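Endoglucanase (Thermotoga maritima, PDB 2FVG) probably acts as an aminopeptidase of the M42 family, a hydrolase that binds two divalent metal cations per subunit and removes residues from the N-terminal ends of peptides. Local coordinates at residues M2-V13 against G163-S173; Y36-I44 against A205-P213. All coordinates share one frame; numbering follows the deposited sequence.

Contact 1 (M2-V13 against G163-S173); sequences MYLKELSMMPGV and GKAFDDRAGCS. With EDO (1,2-ethanediol), chain C.
R169 and K164 reach from segment 163-173 into the carbonyl-rich C-terminal end of helix 4-9. R169 runs its aliphatic part past the L7 carbonyl and bends at chi2 (-81°), which brings the guanidinium edge-on to that end. R169 NH1 donates to L7 O at 3.1 Å, nearly along the carbonyl axis, and to M10 O at 2.9 Å, both acceptors lying close to the guanidinium plane. K164 is extended through its middle torsions and bends at chi4 (71°), which turns NZ toward the helix end; K164 NZ donates to S8 O at 3.0 Å and to M10 O at 3.0 Å. The carbonyl of M10, a selenomethionine, is thus gripped from opposite faces by two cationic groups. E64 forms salt bridges with both, and M62 O accepts from R169 NE, so the buried charges are probably well compensated. In return, S8 OG donates to K164 O at 2.8 Å, in the carbonyl plane on a lone pair. L4 crosses F166 at about a right angle, L4 CG 3.9 Å from F166 CE1, while L7 CD1 rests on S173 CB at 3.8 Å. Water 1 bridges S173 OG to Y3 N, and Y319 also holds that hydroxyl. The contact packs helix 4-9, roughly antiparallel (147°), on the segment holding D167, predicted to bind both metals, just before the cis peptide to D168, as in two-metal M42 aminopeptidases.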
loop_
_atom_site.group_PDB
_atom_site.type_symbol
_atom_site.label_atom_id
_atom_site.label_comp_id
_atom_site.label_asym_id
_atom_site.label_seq_id
_atom_site.Cartn_x
_atom_site.Cartn_y
_atom_site.Cartn_z
HETATM N N MSE A 2 15.111 -6.309 2.871
HETATM C CA MSE A 2 13.924 -5.541 2.536
HETATM C C MSE A 2 13.520 -5.822 1.099
HETATM O O MSE A 2 14.367 -5.978 0.219
HETATM C CB MSE A 2 14.150 -4.058 2.728
HETATM C CG MSE A 2 12.955 -3.263 2.333
HETATM SE SE MSE A 2 13.319 -1.389 2.203
HETATM C CE MSE A 2 14.793 -1.441 0.792
ATOM N N TYR A 3 12.210 -5.848 0.880
ATOM C CA TYR A 3 11.651 -6.216 -0.398
ATOM C C TYR A 3 10.871 -5.119 -1.054
ATOM O O TYR A 3 10.008 -5.392 -1.895
ATOM C CB TYR A 3 10.752 -7.434 -0.205
ATOM C CG TYR A 3 11.449 -8.506 0.570
ATOM C CD1 TYR A 3 12.445 -9.281 -0.027
ATOM C CD2 TYR A 3 11.149 -8.721 1.899
ATOM C CE1 TYR A 3 13.102 -10.249 0.675
ATOM C CE2 TYR A 3 11.804 -9.697 2.625
ATOM C CZ TYR A 3 12.774 -10.459 1.999
ATOM O OH TYR A 3 13.432 -11.427 2.701
ATOM N N LEU A 4 11.156 -3.878 -0.679
ATOM C CA LEU A 4 10.448 -2.765 -1.281
ATOM C C LEU A 4 10.598 -2.782 -2.788
ATOM O O LEU A 4 9.645 -2.530 -3.489
ATOM C CB LEU A 4 10.904 -1.437 -0.727
ATOM C CG LEU A 4 10.063 -0.242 -1.163
ATOM C CD1 LEU A 4 8.619 -0.464 -0.813
ATOM C CD2 LEU A 4 10.574 0.967 -0.452
ATOM N N LYS A 5 11.792 -3.087 -3.288
ATOM C CA LYS A 5 11.990 -3.140 -4.736
ATOM C C LYS A 5 11.046 -4.138 -5.379
ATOM O O LYS A 5 10.381 -3.818 -6.369
ATOM C CB LYS A 5 13.449 -3.475 -5.088
ATOM C CG LYS A 5 13.682 -3.660 -6.585
ATOM C CD LYS A 5 15.151 -3.943 -6.910
ATOM N N GLU A 6 10.958 -5.350 -4.847
ATOM C CA GLU A 6 10.034 -6.318 -5.481
ATOM C C GLU A 6 8.572 -5.919 -5.271
ATOM O O GLU A 6 7.777 -6.003 -6.201
ATOM C CB GLU A 6 10.236 -7.769 -5.019
ATOM C CG GLU A 6 11.597 -8.427 -5.312
ATOM C CD GLU A 6 12.691 -8.095 -4.291
ATOM O OE1 GLU A 6 12.751 -6.957 -3.767
ATOM O OE2 GLU A 6 13.525 -8.993 -4.023
ATOM N N LEU A 7 8.234 -5.475 -4.054
ATOM C CA LEU A 7 6.862 -5.080 -3.735
ATOM C C LEU A 7 6.385 -3.971 -4.644
ATOM O O LEU A 7 5.324 -4.075 -5.262
ATOM C CB LEU A 7 6.716 -4.714 -2.257
ATOM C CG LEU A 7 6.701 -5.993 -1.418
ATOM C CD1 LEU A 7 6.891 -5.681 0.034
ATOM C CD2 LEU A 7 5.390 -6.810 -1.663
ATOM N N SER A 8 7.200 -2.934 -4.758
ATOM C CA SER A 8 6.906 -1.803 -5.623
ATOM C C SER A 8 6.665 -2.183 -7.086
ATOM O O SER A 8 5.642 -1.809 -7.691
ATOM C CB SER A 8 8.079 -0.822 -5.575
ATOM O OG SER A 8 7.952 0.091 -6.653
HETATM N N MSE A 9 7.599 -2.934 -7.653
HETATM C CA MSE A 9 7.574 -3.265 -9.091
HETATM C C MSE A 9 6.529 -4.271 -9.539
HETATM O O MSE A 9 6.058 -4.232 -10.678
HETATM C CB MSE A 9 8.945 -3.759 -9.527
HETATM C CG MSE A 9 9.997 -2.696 -9.423
HETATM SE SE MSE A 9 11.663 -3.345 -10.164
HETATM C CE MSE A 9 11.039 -3.507 -12.106
HETATM N N MSE A 10 6.177 -5.161 -8.626
HETATM C CA MSE A 10 5.238 -6.236 -8.874
HETATM C C MSE A 10 3.832 -5.737 -9.200
HETATM O O MSE A 10 3.413 -4.718 -8.660
HETATM C CB MSE A 10 5.202 -7.013 -7.586
HETATM C CG MSE A 10 4.548 -8.323 -7.579
HETATM SE SE MSE A 10 5.038 -8.915 -5.793
HETATM C CE MSE A 10 7.014 -9.335 -6.076
ATOM N N PRO A 11 3.097 -6.454 -10.091
ATOM C CA PRO A 11 1.738 -6.061 -10.382
ATOM C C PRO A 11 0.750 -6.631 -9.354
ATOM O O PRO A 11 0.869 -7.790 -8.954
ATOM C CB PRO A 11 1.481 -6.672 -11.773
ATOM C CG PRO A 11 2.414 -7.818 -11.891
ATOM C CD PRO A 11 3.498 -7.656 -10.852
ATOM N N GLY A 12 -0.215 -5.809 -8.950
ATOM C CA GLY A 12 -1.265 -6.189 -7.991
ATOM C C GLY A 12 -2.380 -5.145 -7.939
ATOM O O GLY A 12 -2.634 -4.501 -6.916
ATOM N N VAL A 13 -3.065 -4.984 -9.056
ATOM C CA VAL A 13 -4.143 -4.042 -9.153
ATOM C C VAL A 13 -5.290 -4.526 -8.280
ATOM O O VAL A 13 -5.412 -5.728 -8.045
ATOM C CB VAL A 13 -4.583 -3.919 -10.628
ATOM C CG1 VAL A 13 -5.805 -3.004 -10.770
ATOM C CG2 VAL A 13 -3.446 -3.382 -11.446
ATOM N N GLY A 163 9.671 4.786 -7.372
ATOM C CA GLY A 163 8.996 3.630 -7.946
ATOM C C GLY A 163 7.507 3.829 -7.848
ATOM O O GLY A 163 7.048 4.867 -7.402
ATOM N N LYS A 164 6.747 2.825 -8.257
ATOM C CA LYS A 164 5.311 2.932 -8.236
ATOM C C LYS A 164 4.749 2.181 -7.043
ATOM O O LYS A 164 5.466 1.437 -6.348
ATOM C CB LYS A 164 4.715 2.360 -9.529
ATOM C CG LYS A 164 4.829 0.844 -9.600
ATOM C CD LYS A 164 4.018 0.307 -10.705
ATOM C CE LYS A 164 4.096 -1.203 -10.789
ATOM N NZ LYS A 164 3.393 -1.920 -9.704
ATOM N N ALA A 165 3.447 2.379 -6.841
ATOM C CA ALA A 165 2.636 1.721 -5.817
ATOM C C ALA A 165 3.233 1.805 -4.416
ATOM O O ALA A 165 2.965 0.931 -3.600
ATOM C CB ALA A 165 2.400 0.267 -6.182
ATOM N N PHE A 166 4.003 2.844 -4.119
ATOM C CA PHE A 166 4.538 2.989 -2.737
ATOM C C PHE A 166 3.340 3.083 -1.766
ATOM O O PHE A 166 3.421 2.702 -0.590
ATOM C CB PHE A 166 5.478 4.178 -2.607
ATOM C CG PHE A 166 6.893 3.927 -3.120
ATOM C CD1 PHE A 166 7.426 2.647 -3.179
ATOM C CD2 PHE A 166 7.721 5.007 -3.433
ATOM C CE1 PHE A 166 8.751 2.437 -3.607
ATOM C CE2 PHE A 166 9.054 4.812 -3.856
ATOM C CZ PHE A 166 9.568 3.530 -3.933
ATOM N N ASP A 167 2.237 3.607 -2.287
ATOM C CA ASP A 167 0.933 3.604 -1.604
ATOM C C ASP A 167 0.178 2.362 -2.149
ATOM O O ASP A 167 -0.372 2.418 -3.266
ATOM C CB ASP A 167 0.166 4.873 -1.967
ATOM C CG ASP A 167 -1.271 4.870 -1.449
ATOM O OD1 ASP A 167 -1.591 4.129 -0.488
ATOM O OD2 ASP A 167 -2.084 5.630 -2.012
ATOM N N ASP A 168 0.142 1.248 -1.404
ATOM C CA ASP A 168 0.722 1.098 -0.057
ATOM C C ASP A 168 1.748 -0.056 0.044
ATOM O O ASP A 168 1.900 -0.716 1.096
ATOM C CB ASP A 168 -0.421 0.912 0.960
ATOM C CG ASP A 168 0.011 1.142 2.406
ATOM O OD1 ASP A 168 1.041 1.826 2.634
ATOM O OD2 ASP A 168 -0.684 0.622 3.325
ATOM N N ARG A 169 2.509 -0.281 -1.022
ATOM C CA ARG A 169 3.529 -1.327 -0.958
ATOM C C ARG A 169 4.621 -0.971 0.061
ATOM O O ARG A 169 5.276 -1.878 0.576
ATOM C CB ARG A 169 4.095 -1.672 -2.344
ATOM C CG ARG A 169 2.993 -2.102 -3.378
ATOM C CD ARG A 169 2.505 -3.591 -3.279
ATOM N NE ARG A 169 1.281 -3.803 -4.062
ATOM C CZ ARG A 169 1.240 -3.955 -5.381
ATOM N NH1 ARG A 169 2.352 -3.924 -6.107
ATOM N NH2 ARG A 169 0.082 -4.143 -5.980
ATOM N N ALA A 170 4.818 0.317 0.388
ATOM C CA ALA A 170 5.826 0.648 1.432
ATOM C C ALA A 170 5.293 0.217 2.797
ATOM O O ALA A 170 6.049 -0.234 3.650
ATOM C CB ALA A 170 6.167 2.152 1.446
ATOM N N GLY A 171 3.983 0.380 3.007
ATOM C CA GLY A 171 3.328 -0.051 4.241
ATOM C C GLY A 171 3.444 -1.557 4.430
ATOM O O GLY A 171 3.755 -2.029 5.536
ATOM N N CYS A 172 3.233 -2.314 3.358
ATOM C CA CYS A 172 3.382 -3.786 3.372
ATOM C C CYS A 172 4.814 -4.177 3.718
ATOM O O CYS A 172 5.047 -5.088 4.512
ATOM C CB CYS A 172 3.074 -4.399 2.010
ATOM S SG CYS A 172 1.369 -4.316 1.436
ATOM N N SER A 173 5.765 -3.476 3.107
ATOM C CA SER A 173 7.187 -3.723 3.310
ATOM C C SER A 173 7.581 -3.461 4.778
ATOM O O SER A 173 8.366 -4.209 5.378
ATOM C CB SER A 173 7.972 -2.833 2.334
ATOM O OG SER A 173 9.366 -2.980 2.508
HETATM C C1 EDO C . 0.775 2.704 -8.671
HETATM O O1 EDO C . -0.032 2.285 -9.766
HETATM C C2 EDO C . 1.030 4.200 -8.808
HETATM O O2 EDO C . 2.129 4.580 -7.976
HETATM O O HOH W 1 10.459 -5.576 3.102
HETATM O O HOH W 2 8.325 0.538 -9.202
#

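Contact 2 (Y36-I44 against A205-P213); sequences YTDVLGNLI and AVVVEQLKP. With EDO (1,2-ethanediol), chain D; EDO (1,2-ethanediol), chain B.
With CG set between its backbone N and carbonyl carbon (chi1 72°), D38 turns its carboxylate back over its own loop and puts D38 OD2 beside V207, 3.8 Å from V207 CG2. Y36 adopts the same kind of first torsion (chi1 68°), which lays one face of its ring, toward the rim, over I44 CB and brings Y36 OH to 3.8 Å from L211 CD2. Between these two, the Q210 side chain extends from helix 205-211 and crosses that of D38 at about a right angle, its amide nearly coplanar with the carboxylate and at the edge of the Y36 ring, with I44 CD1 meeting it from the opposite direction; the rotation of that amide is uncertain.

D38 organises the loop that faces the helix. D38 OD1 accepts from G41 N at 2.9 Å, nearly along the C-O axis, and from N42 N at 2.8 Å, above the carboxylate plane. D38 OD2 offers its syn lone pair to N42 ND2 at 2.7 Å, a fairly straight bond (160°). V195 N holds the other end of the N42 amide, fixing its rotation; N42 ND2 then sits tightly against V207 CG2, at 3.1 Å. With an alanine in place of D38, G41 N and N42 N would probably lose their shared acceptor, and the N42 amide would be held from the V195 side without its present second tether.

At the N-terminal start of the helix, L40 and V206 meet tip to tip, L40 CD1 to V206 CG1 at 3.8 Å. L40 also comes near E197, the predicted proton acceptor. Segment 36-44 is a β-hairpin, Y36 and I44 forming a hydrogen-bonded antiparallel pair, whose connecting loop carries an Asx motif and packs on a short helix beside the probable active site.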
loop_
_atom_site.group_PDB
_atom_site.type_symbol
_atom_site.label_atom_id
_atom_site.label_comp_id
_atom_site.label_asym_id
_atom_site.label_seq_id
_atom_site.Cartn_x
_atom_site.Cartn_y
_atom_site.Cartn_z
ATOM N N TYR A 36 -3.038 -17.230 7.272
ATOM C CA TYR A 36 -4.056 -17.734 6.357
ATOM C C TYR A 36 -4.652 -16.625 5.509
ATOM O O TYR A 36 -4.513 -15.454 5.827
ATOM C CB TYR A 36 -5.168 -18.468 7.122
ATOM C CG TYR A 36 -6.012 -17.565 7.994
ATOM C CD1 TYR A 36 -5.621 -17.258 9.296
ATOM C CD2 TYR A 36 -7.207 -17.024 7.515
ATOM C CE1 TYR A 36 -6.390 -16.428 10.099
ATOM C CE2 TYR A 36 -7.984 -16.194 8.304
ATOM C CZ TYR A 36 -7.572 -15.900 9.598
ATOM O OH TYR A 36 -8.342 -15.074 10.386
ATOM N N THR A 37 -5.298 -17.017 4.418
ATOM C CA THR A 37 -6.001 -16.095 3.553
ATOM C C THR A 37 -7.492 -16.213 3.896
ATOM O O THR A 37 -8.068 -17.302 3.786
ATOM C CB THR A 37 -5.770 -16.444 2.065
ATOM O OG1 THR A 37 -4.382 -16.281 1.747
ATOM C CG2 THR A 37 -6.582 -15.542 1.163
ATOM N N ASP A 38 -8.119 -15.115 4.317
ATOM C CA ASP A 38 -9.550 -15.166 4.635
ATOM C C ASP A 38 -10.341 -15.310 3.343
ATOM O O ASP A 38 -9.742 -15.378 2.274
ATOM C CB ASP A 38 -10.015 -13.968 5.476
ATOM C CG ASP A 38 -10.059 -12.661 4.697
ATOM O OD1 ASP A 38 -9.824 -12.650 3.463
ATOM O OD2 ASP A 38 -10.350 -11.627 5.338
ATOM N N VAL A 39 -11.667 -15.328 3.432
ATOM C CA VAL A 39 -12.523 -15.551 2.244
ATOM C C VAL A 39 -12.495 -14.441 1.168
ATOM O O VAL A 39 -12.764 -14.709 -0.001
ATOM C CB VAL A 39 -13.983 -15.937 2.654
ATOM C CG1 VAL A 39 -14.657 -14.810 3.430
ATOM C CG2 VAL A 39 -14.830 -16.357 1.439
ATOM N N LEU A 40 -12.153 -13.211 1.543
ATOM C CA LEU A 40 -12.097 -12.102 0.568
ATOM C C LEU A 40 -10.724 -11.989 -0.097
ATOM O O LEU A 40 -10.575 -11.381 -1.166
ATOM C CB LEU A 40 -12.461 -10.785 1.251
ATOM C CG LEU A 40 -13.787 -10.834 2.001
ATOM C CD1 LEU A 40 -13.846 -9.769 3.080
ATOM C CD2 LEU A 40 -14.979 -10.753 1.028
ATOM N N GLY A 41 -9.713 -12.580 0.535
ATOM C CA GLY A 41 -8.374 -12.568 -0.020
ATOM C C GLY A 41 -7.346 -11.877 0.838
ATOM O O GLY A 41 -6.179 -11.765 0.435
ATOM N N ASN A 42 -7.777 -11.380 1.999
ATOM C CA ASN A 42 -6.876 -10.711 2.924
ATOM C C ASN A 42 -5.915 -11.729 3.470
ATOM O O ASN A 42 -6.320 -12.851 3.778
ATOM C CB ASN A 42 -7.628 -10.123 4.123
ATOM C CG ASN A 42 -8.616 -9.053 3.735
ATOM O OD1 ASN A 42 -8.293 -8.116 3.004
ATOM N ND2 ASN A 42 -9.834 -9.175 4.239
ATOM N N LEU A 43 -4.663 -11.330 3.631
ATOM C CA LEU A 43 -3.662 -12.217 4.196
ATOM C C LEU A 43 -3.566 -11.844 5.653
ATOM O O LEU A 43 -3.285 -10.700 5.967
ATOM C CB LEU A 43 -2.315 -12.031 3.502
ATOM C CG LEU A 43 -1.161 -12.922 3.978
ATOM C CD1 LEU A 43 -1.480 -14.392 3.772
ATOM C CD2 LEU A 43 0.071 -12.541 3.201
ATOM N N ILE A 44 -3.793 -12.818 6.534
ATOM C CA ILE A 44 -3.815 -12.578 7.967
ATOM C C ILE A 44 -2.711 -13.368 8.633
ATOM O O ILE A 44 -2.697 -14.594 8.589
ATOM C CB ILE A 44 -5.194 -12.969 8.556
ATOM C CG1 ILE A 44 -6.305 -12.249 7.785
ATOM C CG2 ILE A 44 -5.251 -12.709 10.073
ATOM C CD1 ILE A 44 -7.663 -12.416 8.376
ATOM N N ALA A 205 -15.714 -4.887 7.712
ATOM C CA ALA A 205 -16.675 -5.260 8.745
ATOM C C ALA A 205 -16.418 -6.743 9.025
ATOM O O ALA A 205 -16.657 -7.239 10.127
ATOM C CB ALA A 205 -18.097 -5.045 8.255
ATOM N N VAL A 206 -15.903 -7.424 8.001
ATOM C CA VAL A 206 -15.553 -8.839 8.046
ATOM C C VAL A 206 -14.283 -9.083 8.878
ATOM O O VAL A 206 -14.323 -9.843 9.838
ATOM C CB VAL A 206 -15.436 -9.436 6.602
ATOM C CG1 VAL A 206 -14.828 -10.838 6.609
ATOM C CG2 VAL A 206 -16.801 -9.444 5.917
ATOM N N VAL A 207 -13.178 -8.427 8.532
ATOM C CA VAL A 207 -11.904 -8.619 9.240
ATOM C C VAL A 207 -12.020 -8.297 10.734
ATOM O O VAL A 207 -11.497 -9.020 11.581
ATOM C CB VAL A 207 -10.760 -7.841 8.555
ATOM C CG1 VAL A 207 -9.425 -8.059 9.252
ATOM C CG2 VAL A 207 -10.651 -8.291 7.118
ATOM N N VAL A 208 -12.730 -7.222 11.048
ATOM C CA VAL A 208 -12.964 -6.833 12.431
ATOM C C VAL A 208 -13.926 -7.790 13.128
ATOM O O VAL A 208 -13.717 -8.128 14.287
ATOM C CB VAL A 208 -13.405 -5.356 12.530
ATOM C CG1 VAL A 208 -14.326 -5.115 13.724
ATOM C CG2 VAL A 208 -12.181 -4.472 12.583
ATOM N N GLU A 209 -14.962 -8.242 12.423
ATOM C CA GLU A 209 -15.899 -9.192 13.008
ATOM C C GLU A 209 -15.226 -10.535 13.269
ATOM O O GLU A 209 -15.527 -11.182 14.265
ATOM C CB GLU A 209 -17.152 -9.380 12.137
ATOM N N GLN A 210 -14.320 -10.949 12.382
ATOM C CA GLN A 210 -13.630 -12.222 12.558
ATOM C C GLN A 210 -12.513 -12.148 13.608
ATOM O O GLN A 210 -12.330 -13.104 14.349
ATOM C CB GLN A 210 -13.136 -12.851 11.224
ATOM C CG GLN A 210 -12.040 -12.063 10.446
ATOM C CD GLN A 210 -11.442 -12.799 9.210
ATOM O OE1 GLN A 210 -11.562 -12.327 8.065
ATOM N NE2 GLN A 210 -10.800 -13.951 9.450
ATOM N N LEU A 211 -11.788 -11.031 13.701
ATOM C CA LEU A 211 -10.669 -10.948 14.662
ATOM C C LEU A 211 -11.000 -10.251 15.965
ATOM O O LEU A 211 -10.304 -10.443 16.959
ATOM C CB LEU A 211 -9.446 -10.284 14.033
ATOM C CG LEU A 211 -8.849 -10.909 12.768
ATOM C CD1 LEU A 211 -7.714 -10.028 12.260
ATOM C CD2 LEU A 211 -8.371 -12.341 13.003
ATOM N N LYS A 212 -12.045 -9.429 15.966
ATOM C CA LYS A 212 -12.441 -8.697 17.173
ATOM C C LYS A 212 -11.230 -8.070 17.907
ATOM O O LYS A 212 -10.950 -8.417 19.050
ATOM C CB LYS A 212 -13.271 -9.600 18.106
ATOM C CG LYS A 212 -14.650 -9.958 17.542
ATOM C CD LYS A 212 -15.496 -10.774 18.514
ATOM N N PRO A 213 -10.505 -7.146 17.237
ATOM C CA PRO A 213 -9.348 -6.521 17.877
ATOM C C PRO A 213 -9.725 -5.479 18.922
ATOM O O PRO A 213 -10.793 -4.870 18.829
ATOM C CB PRO A 213 -8.609 -5.852 16.706
ATOM C CG PRO A 213 -9.663 -5.650 15.615
ATOM C CD PRO A 213 -10.733 -6.670 15.852
HETATM C C1 EDO D . -10.719 -5.598 4.569
HETATM O O1 EDO D . -10.793 -5.738 3.142
HETATM C C2 EDO D . -10.045 -4.279 4.942
HETATM O O2 EDO D . -9.781 -4.237 6.352
HETATM C C1 EDO B . -11.477 -19.393 3.431
HETATM O O1 EDO B . -10.632 -19.110 2.310
HETATM C C2 EDO B . -10.620 -19.580 4.680
HETATM O O2 EDO B . -11.322 -19.073 5.822
#

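In the fold
From the N terminus, helix 4-9 forms one side of contact 1, and the chain next runs through helix 18-28 to the hairpin of 36-44. Contact 1 closes at 163-173 only after 149 intervening residues, which include the separate six-stranded antiparallel sheet. Contact 2, opened at the hairpin inside that loop, closes beyond it at 205-213, so the two loops cross rather than nest. Their centres lie 22 Å apart and they do not touch, yet helix 18-28 packs against both: against M10 and R169 at one, T37 and L43 at the other. Contact 1 is central and holds a predicted metal ligand; contact 2, at the hairpin margin of the mixed sheet, comes close to the predicted proton acceptor.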